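Local coordinates for protein putative cytochrome P450 154A1 (PDB 1ODO) that belongs to the cytochrome P450 family of haem proteins and holds protoporphyrin IX with iron and, in a pocket, 4-phenyl-1H-imidazole, at residues 362-365 and 366-370. Residues are numbered along the deposited sequence; the frame is centred on the assembly and turned at random.
Sequences MEVT and LALES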
loop_
_atom_site.group_PDB
_atom_site.type_symbol
_atom_site.label_atom_id
_atom_site.label_comp_id
_atom_site.label_asym_id
_atom_site.label_seq_id
_atom_site.Cartn_x
_atom_site.Cartn_y
_atom_site.Cartn_z
ATOM N N MET A 362 -3.402 2.363 12.912
ATOM C CA MET A 362 -3.124 3.227 14.053
ATOM C C MET A 362 -2.559 4.572 13.605
ATOM O O MET A 362 -2.980 5.620 14.093
ATOM C CB MET A 362 -2.149 2.554 15.024
ATOM C CG MET A 362 -1.965 3.343 16.316
ATOM S SD MET A 362 -1.009 2.455 17.558
ATOM C CE MET A 362 0.606 2.594 16.842
ATOM N N GLU A 363 -1.610 4.543 12.673
ATOM C CA GLU A 363 -1.000 5.767 12.167
ATOM C C GLU A 363 -2.036 6.744 11.632
ATOM O O GLU A 363 -2.029 7.923 11.977
ATOM C CB GLU A 363 -0.002 5.453 11.045
ATOM C CG GLU A 363 1.327 4.879 11.518
ATOM C CD GLU A 363 2.314 4.687 10.378
ATOM O OE1 GLU A 363 2.404 5.583 9.512
ATOM O OE2 GLU A 363 3.011 3.652 10.355
ATOM N N VAL A 364 -2.931 6.249 10.784
ATOM C CA VAL A 364 -3.962 7.099 10.204
ATOM C C VAL A 364 -4.989 7.601 11.210
ATOM O O VAL A 364 -5.344 8.780 11.198
ATOM C CB VAL A 364 -4.697 6.380 9.057
ATOM C CG1 VAL A 364 -5.673 7.334 8.389
ATOM C CG2 VAL A 364 -3.688 5.855 8.042
ATOM N N THR A 365 -5.473 6.724 12.082
ATOM C CA THR A 365 -6.462 7.152 13.064
ATOM C C THR A 365 -5.871 8.231 13.976
ATOM O O THR A 365 -6.519 9.242 14.248
ATOM C CB THR A 365 -6.988 5.962 13.910
ATOM O OG1 THR A 365 -5.911 5.362 14.634
ATOM C CG2 THR A 365 -7.629 4.913 13.004
ATOM N N LEU A 366 -4.635 8.028 14.424
ATOM C CA LEU A 366 -3.977 9.000 15.295
ATOM C C LEU A 366 -3.752 10.325 14.569
ATOM O O LEU A 366 -3.987 11.402 15.126
ATOM C CB LEU A 366 -2.634 8.454 15.787
ATOM C CG LEU A 366 -2.690 7.410 16.906
ATOM C CD1 LEU A 366 -1.285 6.941 17.231
ATOM C CD2 LEU A 366 -3.344 8.021 18.145
ATOM N N ALA A 367 -3.295 10.245 13.323
ATOM C CA ALA A 367 -3.045 11.445 12.537
ATOM C C ALA A 367 -4.328 12.257 12.376
ATOM O O ALA A 367 -4.329 13.471 12.576
ATOM C CB ALA A 367 -2.480 11.069 11.170
ATOM N N LEU A 368 -5.425 11.589 12.031
ATOM C CA LEU A 368 -6.697 12.286 11.854
ATOM C C LEU A 368 -7.152 12.992 13.123
ATOM O O LEU A 368 -7.509 14.168 13.090
ATOM C CB LEU A 368 -7.789 11.315 11.406
ATOM C CG LEU A 368 -7.645 10.713 10.008
ATOM C CD1 LEU A 368 -8.810 9.768 9.749
ATOM C CD2 LEU A 368 -7.611 11.821 8.964
ATOM N N GLU A 369 -7.136 12.263 14.234
ATOM C CA GLU A 369 -7.549 12.803 15.523
ATOM C C GLU A 369 -6.758 14.048 15.899
ATOM O O GLU A 369 -7.333 15.069 16.280
ATOM C CB GLU A 369 -7.383 11.737 16.610
ATOM C CG GLU A 369 -7.702 12.225 18.012
ATOM C CD GLU A 369 -7.656 11.114 19.041
ATOM O OE1 GLU A 369 -6.631 10.405 19.115
ATOM O OE2 GLU A 369 -8.647 10.954 19.781
ATOM N N SER A 370 -5.439 13.962 15.776
ATOM C CA SER A 370 -4.561 15.078 16.106
ATOM C C SER A 370 -4.747 16.268 15.167
ATOM O O SER A 370 -4.867 17.407 15.616
ATOM C CB SER A 370 -3.103 14.607 16.072
ATOM O OG SER A 370 -2.208 15.654 16.411
HETATM O O HOH W 1 -7.420 8.534 17.125
#
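Leu366 and Met362 stand one helical turn apart, and the amide N of Leu366 donates to Met362 O at 2.9 Å, the first of four successive i to i+4 bonds. Ala367 to Glu363, Leu368 to Val364 and Glu369 to Thr365 repeat the pattern as one unbroken alpha helix.

On one flank Met362 and Leu366 run side by side, CG of the methionine resting 3.8 Å from CD1 of the leucine; CG anti to the backbone N (chi1 -173°) puts that methylene beside the carbonyl carbon, next to Leu366, before the chain bends at chi3. A second pair, Val364 CG1 to Leu368 CD1, is looser at 4.2 Å. Between these rows a water bridges Thr365 O and Glu369 OE1 through two weak bonds, a loose link from the carboxylate to the backbone one turn back.

Met362 and Leu366 pack on helix 108-131, and Val364 and Leu368 lie between helices 247-260 and 275-285, while Glu363 touches the haem and helices 147-157 and 247-260. Two i to i+4 pairs on different flanks characterise a largely buried helix in a helical bundle, here helix 357-374, the L helix of the P450 fold, which follows the cysteine loop and runs from the haem outward between neighbouring helices.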